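Local coordinates for ABC transporter, substrate binding protein (Agrobacterium tumefaciens, PDB 3C9H), which probably captures a solute in the periplasm for delivery to a membrane ABC importer, and binds a magnesium ion, at residues A88-S93 with Y130-E135; S94-Q99 with V326-G331; V100-D105 with I264-E269. All coordinates share one frame; numbering follows the deposited sequence.

Contact 1: A88-S93 with Y130-E135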
loop_
_atom_site.group_PDB
_atom_site.type_symbol
_atom_site.label_atom_id
_atom_site.label_comp_id
_atom_site.label_asym_id
_atom_site.label_seq_id
_atom_site.Cartn_x
_atom_site.Cartn_y
_atom_site.Cartn_z
ATOM N N ALA A 88 -14.731 -0.476 13.041
ATOM C CA ALA A 88 -13.426 -1.013 13.452
ATOM C C ALA A 88 -12.787 -0.148 14.537
ATOM O O ALA A 88 -13.063 1.059 14.655
ATOM C CB ALA A 88 -12.487 -1.096 12.240
ATOM N N ASP A 89 -11.902 -0.769 15.306
ATOM C CA ASP A 89 -11.138 -0.073 16.317
ATOM C C ASP A 89 -9.840 0.534 15.743
ATOM O O ASP A 89 -9.261 1.452 16.347
ATOM C CB ASP A 89 -10.813 -1.051 17.436
ATOM C CG ASP A 89 -12.069 -1.693 18.029
ATOM O OD1 ASP A 89 -13.049 -0.960 18.206
ATOM O OD2 ASP A 89 -12.096 -2.911 18.294
ATOM N N PHE A 90 -9.383 -0.025 14.616
ATOM C CA PHE A 90 -8.170 0.386 13.894
ATOM C C PHE A 90 -8.367 0.176 12.393
ATOM O O PHE A 90 -8.825 -0.897 11.958
ATOM C CB PHE A 90 -6.947 -0.403 14.393
ATOM C CG PHE A 90 -5.623 0.128 13.891
ATOM C CD1 PHE A 90 -5.192 1.408 14.193
ATOM C CD2 PHE A 90 -4.807 -0.658 13.123
ATOM C CE1 PHE A 90 -3.964 1.873 13.699
ATOM C CE2 PHE A 90 -3.580 -0.200 12.643
ATOM C CZ PHE A 90 -3.171 1.077 12.937
ATOM N N ALA A 91 -8.054 1.215 11.608
ATOM C CA ALA A 91 -8.107 1.173 10.172
ATOM C C ALA A 91 -6.700 1.366 9.676
ATOM O O ALA A 91 -6.026 2.337 10.048
ATOM C CB ALA A 91 -9.024 2.274 9.613
ATOM N N PHE A 92 -6.246 0.468 8.829
ATOM C CA PHE A 92 -4.861 0.472 8.342
ATOM C C PHE A 92 -4.857 0.271 6.830
ATOM O O PHE A 92 -5.227 -0.815 6.335
ATOM C CB PHE A 92 -4.101 -0.634 9.074
ATOM C CG PHE A 92 -2.595 -0.642 8.812
ATOM C CD1 PHE A 92 -1.837 0.474 9.052
ATOM C CD2 PHE A 92 -1.954 -1.812 8.405
ATOM C CE1 PHE A 92 -0.473 0.474 8.840
ATOM C CE2 PHE A 92 -0.580 -1.818 8.207
ATOM C CZ PHE A 92 0.146 -0.656 8.427
ATOM N N SER A 93 -4.446 1.307 6.086
ATOM C CA SER A 93 -4.640 1.356 4.646
ATOM C C SER A 93 -3.508 2.043 3.911
ATOM O O SER A 93 -2.972 3.064 4.369
ATOM C CB SER A 93 -5.932 2.105 4.347
ATOM O OG SER A 93 -6.157 2.218 2.961
ATOM N N TYR A 130 -1.496 8.457 11.095
ATOM C CA TYR A 130 -0.063 8.242 11.132
ATOM C C TYR A 130 0.401 7.353 9.992
ATOM O O TYR A 130 -0.116 6.238 9.809
ATOM C CB TYR A 130 0.320 7.558 12.442
ATOM C CG TYR A 130 0.024 8.345 13.705
ATOM C CD1 TYR A 130 0.987 9.162 14.249
ATOM C CD2 TYR A 130 -1.202 8.227 14.381
ATOM C CE1 TYR A 130 0.756 9.888 15.430
ATOM C CE2 TYR A 130 -1.444 8.953 15.561
ATOM C CZ TYR A 130 -0.456 9.773 16.075
ATOM O OH TYR A 130 -0.642 10.473 17.223
ATOM N N ALA A 131 1.402 7.815 9.267
ATOM C CA ALA A 131 2.074 7.022 8.248
ATOM C C ALA A 131 3.027 6.094 8.958
ATOM O O ALA A 131 3.868 6.553 9.752
ATOM C CB ALA A 131 2.877 7.926 7.293
ATOM N N LEU A 132 2.955 4.807 8.671
ATOM C CA LEU A 132 3.708 3.801 9.462
ATOM C C LEU A 132 4.768 2.976 8.735
ATOM O O LEU A 132 5.534 2.251 9.391
ATOM C CB LEU A 132 2.716 2.850 10.157
ATOM C CG LEU A 132 1.710 3.549 11.080
ATOM C CD1 LEU A 132 0.561 2.573 11.481
ATOM C CD2 LEU A 132 2.420 4.105 12.310
ATOM N N THR A 133 4.780 3.052 7.399
ATOM C CA THR A 133 5.668 2.275 6.555
ATOM C C THR A 133 6.185 3.188 5.444
ATOM O O THR A 133 5.696 4.302 5.270
ATOM C CB THR A 133 4.919 1.103 5.878
ATOM O OG1 THR A 133 3.991 1.619 4.897
ATOM C CG2 THR A 133 4.177 0.231 6.920
ATOM N N PHE A 134 7.129 2.680 4.664
ATOM C CA PHE A 134 7.723 3.434 3.542
ATOM C C PHE A 134 7.951 2.401 2.415
ATOM O O PHE A 134 8.949 1.691 2.416
ATOM C CB PHE A 134 9.029 4.068 4.071
ATOM C CG PHE A 134 9.597 5.177 3.223
ATOM C CD1 PHE A 134 9.049 6.457 3.262
ATOM C CD2 PHE A 134 10.710 4.949 2.428
ATOM C CE1 PHE A 134 9.598 7.499 2.489
ATOM C CE2 PHE A 134 11.264 5.972 1.652
ATOM C CZ PHE A 134 10.706 7.247 1.684
ATOM N N GLU A 135 6.985 2.281 1.498
ATOM C CA GLU A 135 6.925 1.167 0.501
ATOM C C GLU A 135 6.857 1.650 -0.956
ATOM O O GLU A 135 5.984 2.420 -1.293
ATOM C CB GLU A 135 5.701 0.281 0.794
ATOM C CG GLU A 135 5.835 -0.516 2.100
ATOM C CD GLU A 135 4.528 -1.174 2.495
ATOM O OE1 GLU A 135 4.155 -2.170 1.838
ATOM O OE2 GLU A 135 3.853 -0.667 3.419
#
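Phe92 and Leu132 stand 9.3 Å apart between their CA atoms, too far for direct backbone pairing, and strand 258-268 explains the gap. Strand 90-93 and strand 129-131 each pair antiparallel with it, through Ile264 and Leu266 on one side and Gly265 on the other. The two therefore run in the same direction, one strand removed from each other, within the alpha/beta core of a periplasmic solute-binding protein fold. Strand 35-40 is the parallel neighbour of strand 90-93.

Alternation along strand 90-93 sends Phe90 and Phe92 to one face of the sheet, while Ala91 between them packs on helix 70-82. Leu132, just past the end of its strand, reaches over to both rings with a single methyl, CD1. The tighter approach is to Phe92, whose CE1 lies 3.5 Å from Leu132 CD1; the neighbouring ring atom, Phe92 CD1, is 4.0 Å from that same methyl. The methyl comes at this ring obliquely. At Phe90, Leu132 CD1 sits by the edge, near the ring plane, 4.3 Å from CZ. In both phenylalanines CG is anti to the backbone N (chi1 -169° in Phe90, -172° in Phe92), which directs the two rings alike, toward Leu132. Thr133 adds a methyl at the edge of the Phe92 ring, CG2 lying 4.4 Å from CZ. Helix 274-285 covers this cluster: Phe284 meets Phe92 edge-to-face, and Met285 touches Leu132. The Phe92 side chain is about 9 Å from the magnesium ion held by Ser41 and Asp43.

Beyond Thr133 CG2 the contacts become polar. Glu135, salt-bridged to Arg263, is tied back to Thr133, which also receives a bond from Arg263 N: Thr133 OG1 donates to the anti lone pair of Glu135 OE2 over 2.7 Å.

Contact 2: S94-Q99 with V326-G331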
loop_
_atom_site.group_PDB
_atom_site.type_symbol
_atom_site.label_atom_id
_atom_site.label_comp_id
_atom_site.label_asym_id
_atom_site.label_seq_id
_atom_site.Cartn_x
_atom_site.Cartn_y
_atom_site.Cartn_z
ATOM N N SER A 94 -3.189 1.477 2.755
ATOM C CA SER A 94 -2.227 2.013 1.836
ATOM C C SER A 94 -2.849 3.098 0.946
ATOM O O SER A 94 -2.121 3.776 0.213
ATOM C CB SER A 94 -1.621 0.908 0.990
ATOM O OG SER A 94 -2.632 0.122 0.402
ATOM N N ALA A 95 -4.173 3.257 1.005
ATOM C CA ALA A 95 -4.834 4.335 0.269
ATOM C C ALA A 95 -4.777 5.639 1.110
ATOM O O ALA A 95 -5.723 6.023 1.797
ATOM C CB ALA A 95 -6.241 3.962 -0.177
ATOM N N MET A 96 -3.635 6.318 1.017
ATOM C CA MET A 96 -3.266 7.385 1.939
ATOM C C MET A 96 -4.313 8.487 1.882
ATOM O O MET A 96 -4.720 9.039 2.897
ATOM C CB MET A 96 -1.908 7.980 1.573
ATOM C CG MET A 96 -0.684 7.028 1.568
ATOM S SD MET A 96 0.891 7.803 1.131
ATOM C CE MET A 96 1.124 8.870 2.543
ATOM N N ASP A 97 -4.715 8.800 0.671
ATOM C CA ASP A 97 -5.711 9.817 0.416
ATOM C C ASP A 97 -7.070 9.536 1.065
ATOM O O ASP A 97 -7.674 10.433 1.670
ATOM C CB ASP A 97 -5.814 10.085 -1.089
ATOM C CG ASP A 97 -6.212 8.858 -1.915
ATOM O OD1 ASP A 97 -5.885 7.706 -1.550
ATOM O OD2 ASP A 97 -6.802 9.076 -2.995
ATOM N N LEU A 98 -7.519 8.287 1.020
ATOM C CA LEU A 98 -8.797 7.915 1.613
ATOM C C LEU A 98 -8.718 7.974 3.130
ATOM O O LEU A 98 -9.707 8.283 3.785
ATOM C CB LEU A 98 -9.225 6.499 1.164
ATOM C CG LEU A 98 -9.474 6.367 -0.351
ATOM C CD1 LEU A 98 -9.939 4.981 -0.731
ATOM C CD2 LEU A 98 -10.451 7.476 -0.868
ATOM N N GLN A 99 -7.545 7.658 3.685
ATOM C CA GLN A 99 -7.353 7.728 5.125
ATOM C C GLN A 99 -7.334 9.163 5.627
ATOM O O GLN A 99 -7.914 9.475 6.650
ATOM C CB GLN A 99 -6.087 6.989 5.536
ATOM C CG GLN A 99 -6.220 5.469 5.381
ATOM C CD GLN A 99 -7.048 4.836 6.495
ATOM O OE1 GLN A 99 -8.283 4.831 6.437
ATOM N NE2 GLN A 99 -6.367 4.278 7.513
ATOM N N VAL A 326 4.957 10.515 -0.353
ATOM C CA VAL A 326 3.756 11.335 -0.192
ATOM C C VAL A 326 3.655 11.774 1.295
ATOM O O VAL A 326 3.640 10.929 2.198
ATOM C CB VAL A 326 2.486 10.528 -0.597
ATOM C CG1 VAL A 326 1.288 11.434 -0.714
ATOM C CG2 VAL A 326 2.717 9.741 -1.925
ATOM N N PRO A 327 3.618 13.096 1.555
ATOM C CA PRO A 327 3.486 13.603 2.934
ATOM C C PRO A 327 2.028 13.596 3.433
ATOM O O PRO A 327 1.098 13.747 2.629
ATOM C CB PRO A 327 4.018 15.032 2.832
ATOM C CG PRO A 327 3.709 15.453 1.398
ATOM C CD PRO A 327 3.705 14.188 0.561
ATOM N N VAL A 328 1.842 13.423 4.743
ATOM C CA VAL A 328 0.501 13.342 5.371
ATOM C C VAL A 328 0.088 14.659 6.064
ATOM O O VAL A 328 -1.092 15.036 6.083
ATOM C CB VAL A 328 0.471 12.233 6.451
ATOM C CG1 VAL A 328 -0.944 11.945 6.896
ATOM C CG2 VAL A 328 1.141 10.955 5.947
ATOM N N SER A 329 1.083 15.336 6.645
ATOM C CA SER A 329 0.884 16.486 7.535
ATOM C C SER A 329 0.162 17.707 6.932
ATOM O O SER A 329 -0.478 18.463 7.683
ATOM C CB SER A 329 2.236 16.918 8.118
ATOM O OG SER A 329 3.190 17.170 7.088
ATOM N N PRO A 330 0.268 17.930 5.600
ATOM C CA PRO A 330 -0.522 19.035 5.028
ATOM C C PRO A 330 -2.010 18.690 4.940
ATOM O O PRO A 330 -2.844 19.585 4.844
ATOM C CB PRO A 330 0.075 19.227 3.614
ATOM C CG PRO A 330 1.311 18.359 3.560
ATOM C CD PRO A 330 1.073 17.261 4.561
ATOM N N GLY A 331 -2.334 17.401 4.959
ATOM C CA GLY A 331 -3.724 16.985 4.979
ATOM C C GLY A 331 -4.270 16.839 3.577
ATOM O O GLY A 331 -3.540 16.513 2.627
#
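The carbonyl group of Val326 is the flat element that Met96 meets. The Met96 methyl approaches from one face of this peptide plane: CE is 3.3 Å from Val326 O and clearly raised out of the plane. The same peptide group is bonded on to the Pro327 ring.

The remaining contact is aliphatic. Met96 SD lies 3.6 Å from Val326 CB, and CE is 3.8 Å from that carbon, so the thioether end rests against the branch point of the valine, the two side chains meeting at a slant. Val326 CG1 and CG2 are each 4.1 Å from Met96 SD. The thioether chain is extended at chi2 (-180°) and bends only at chi3 (67°), a turn that brings CE to the carbonyl and within 4.0 Å of Val328 CG2.

Met96 is the first residue of helix 96-104, whose N-cap is Ala95, and it thereby fastens the helix start to the loop between strand 323-325 and helix 338-353. In that loop a type I turn runs from Val328 to Gly331, closed by Gly331 N to Val328 O. Tyr335 and Leu186 also pack on Met96, and nearby Ser94 OG bonds a citrate, probably from the crystallisation liquor.

With three buried residues meeting, the contact probably rests mainly on close fit and dispersion; the methyl beside the carbonyl oxygen may add a slight electrostatic attraction.

Contact 3: V100-D105 with I264-E269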
loop_
_atom_site.group_PDB
_atom_site.type_symbol
_atom_site.label_atom_id
_atom_site.label_comp_id
_atom_site.label_asym_id
_atom_site.label_seq_id
_atom_site.Cartn_x
_atom_site.Cartn_y
_atom_site.Cartn_z
ATOM N N VAL A 100 -6.663 10.034 4.900
ATOM C CA VAL A 100 -6.650 11.460 5.247
ATOM C C VAL A 100 -8.055 12.050 5.060
ATOM O O VAL A 100 -8.511 12.811 5.901
ATOM C CB VAL A 100 -5.571 12.230 4.459
ATOM C CG1 VAL A 100 -5.721 13.799 4.653
ATOM C CG2 VAL A 100 -4.184 11.766 4.915
ATOM N N LYS A 101 -8.757 11.678 3.992
ATOM C CA LYS A 101 -10.177 12.067 3.875
ATOM C C LYS A 101 -11.065 11.652 5.061
ATOM O O LYS A 101 -11.819 12.476 5.565
ATOM C CB LYS A 101 -10.789 11.598 2.557
ATOM C CG LYS A 101 -12.232 12.074 2.361
ATOM C CD LYS A 101 -12.657 11.903 0.937
ATOM C CE LYS A 101 -14.064 12.511 0.664
ATOM N NZ LYS A 101 -14.237 13.967 1.113
ATOM N N LEU A 102 -11.019 10.388 5.501
ATOM C CA LEU A 102 -11.753 9.998 6.705
ATOM C C LEU A 102 -11.423 10.926 7.859
ATOM O O LEU A 102 -12.316 11.400 8.547
ATOM C CB LEU A 102 -11.450 8.569 7.160
ATOM C CG LEU A 102 -11.938 7.365 6.363
ATOM C CD1 LEU A 102 -11.291 6.095 6.947
ATOM C CD2 LEU A 102 -13.443 7.251 6.365
ATOM N N SER A 103 -10.131 11.170 8.067
ATOM C CA SER A 103 -9.655 11.963 9.184
ATOM C C SER A 103 -10.131 13.416 9.055
ATOM O O SER A 103 -10.557 14.052 10.042
ATOM C CB SER A 103 -8.126 11.886 9.242
ATOM O OG SER A 103 -7.688 10.543 9.419
ATOM N N ASN A 104 -10.076 13.937 7.838
ATOM C CA ASN A 104 -10.581 15.287 7.563
ATOM C C ASN A 104 -12.113 15.438 7.771
ATOM O O ASN A 104 -12.592 16.503 8.162
ATOM C CB ASN A 104 -10.188 15.670 6.136
ATOM C CG ASN A 104 -10.366 17.137 5.855
ATOM O OD1 ASN A 104 -11.260 17.520 5.086
ATOM N ND2 ASN A 104 -9.541 17.974 6.475
ATOM N N ASP A 105 -12.888 14.392 7.497
ATOM C CA ASP A 105 -14.348 14.485 7.507
ATOM C C ASP A 105 -14.957 14.065 8.831
ATOM O O ASP A 105 -16.182 13.983 8.950
ATOM C CB ASP A 105 -14.964 13.650 6.380
ATOM C CG ASP A 105 -14.675 14.205 5.008
ATOM O OD1 ASP A 105 -14.294 15.381 4.914
ATOM O OD2 ASP A 105 -14.847 13.476 4.004
ATOM N N ILE A 264 -1.206 4.110 6.325
ATOM C CA ILE A 264 -1.716 5.049 7.322
ATOM C C ILE A 264 -2.660 4.350 8.282
ATOM O O ILE A 264 -3.601 3.661 7.864
ATOM C CB ILE A 264 -2.424 6.248 6.638
ATOM C CG1 ILE A 264 -1.410 7.158 5.923
ATOM C CG2 ILE A 264 -3.256 7.086 7.655
ATOM C CD1 ILE A 264 -2.122 8.368 5.253
ATOM N N GLY A 265 -2.362 4.488 9.569
ATOM C CA GLY A 265 -3.184 3.982 10.629
ATOM C C GLY A 265 -3.922 5.087 11.355
ATOM O O GLY A 265 -3.394 6.161 11.582
ATOM N N LEU A 266 -5.157 4.786 11.724
ATOM C CA LEU A 266 -6.014 5.698 12.520
ATOM C C LEU A 266 -7.055 4.875 13.284
ATOM O O LEU A 266 -7.314 3.740 12.928
ATOM C CB LEU A 266 -6.691 6.737 11.626
ATOM C CG LEU A 266 -7.663 6.251 10.537
ATOM C CD1 LEU A 266 -9.040 5.949 11.142
ATOM C CD2 LEU A 266 -7.788 7.284 9.349
ATOM N N VAL A 267 -7.598 5.465 14.352
ATOM C CA VAL A 267 -8.661 4.897 15.151
ATOM C C VAL A 267 -9.929 5.624 14.758
ATOM O O VAL A 267 -9.996 6.844 14.901
ATOM C CB VAL A 267 -8.412 5.124 16.663
ATOM C CG1 VAL A 267 -9.641 4.706 17.485
ATOM C CG2 VAL A 267 -7.143 4.389 17.103
ATOM N N PRO A 268 -10.905 4.892 14.208
ATOM C CA PRO A 268 -12.182 5.470 13.853
ATOM C C PRO A 268 -12.923 6.107 15.058
ATOM O O PRO A 268 -12.867 5.616 16.183
ATOM C CB PRO A 268 -12.965 4.268 13.282
ATOM C CG PRO A 268 -11.876 3.329 12.760
ATOM C CD PRO A 268 -10.830 3.462 13.841
ATOM N N GLU A 269 -13.593 7.219 14.793
ATOM C CA GLU A 269 -14.469 7.878 15.749
ATOM C C GLU A 269 -15.500 6.920 16.368
ATOM O O GLU A 269 -15.788 7.013 17.573
ATOM C CB GLU A 269 -15.185 9.027 15.043
ATOM C CG GLU A 269 -15.974 9.922 15.958
ATOM C CD GLU A 269 -17.404 9.469 16.161
ATOM O OE1 GLU A 269 -17.877 8.577 15.407
ATOM O OE2 GLU A 269 -18.080 10.024 17.068
#
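Val100 CG2 lies 4.0 Å from Ile264 CD1, an apolar contact in which the two side chains slant across each other. Two residues on along the helix, Leu102 CD1 lies a looser 4.4 Å from Leu266 CD2. Leu266 is the more deeply engaged strand residue: its CG stands between the backbone N and the carbonyl carbon (chi1 62°), and this torsion, together with chi2 (81°), sets CD2 against the helix.

A mixed contact follows, Ser103 OG to Leu266 CD2 at 3.3 Å. The hydroxyl is hydrogen-bonded to Gln99 O within the helix, which is consistent with its lying against a methyl.

The geometry is that of a helix lying on a sheet, as in the alpha/beta lobes of solute-binding proteins. The axes of helix 100-104 and strand 264-268 approach to 9.8 Å and their directions differ by only 31°; the nearest CA pairs are Val100 with Ile264 and Ser103 with Leu266, a step of three helix residues matching two of the strand. Gln99, one residue earlier, bonds Ile264 O through NE2, while Tyr74 and Val78 of helix 70-82 flank Leu102 and Trp125 touches Ser103.

Charged and backbone bonds belong to the helix itself. Lys101 NZ forms a salt bridge with Asp105 OD2 at 3.0 Å, using the oxygen's syn lone pair, and spans the last turn on a side directed away from the strand. Asn104 N bonds Val100 O, and Asp105 N bonds Lys101 O.

In the fold
From the N terminus, residues 88-105 supply the first segments of all three contacts in succession: strand 90-93, then the start and the end of helix 96-104. Contact 1 closes first, at 130-135; contact 3 follows at 264-269 and contact 2 last, at 326-331. Contact 3 is thus nested inside the loop of contact 2, whereas contact 1 crosses both. Strand 258-268 is the common element, pairing with strands 90-93 and 129-131 and carrying helix 96-104 on one face. Ile264 joins the three: its N probably bonds Ser93 O, and its O probably bonds Gln99 NE2. Ala131 CB against Val328 CG2 links contacts 1 and 2 directly.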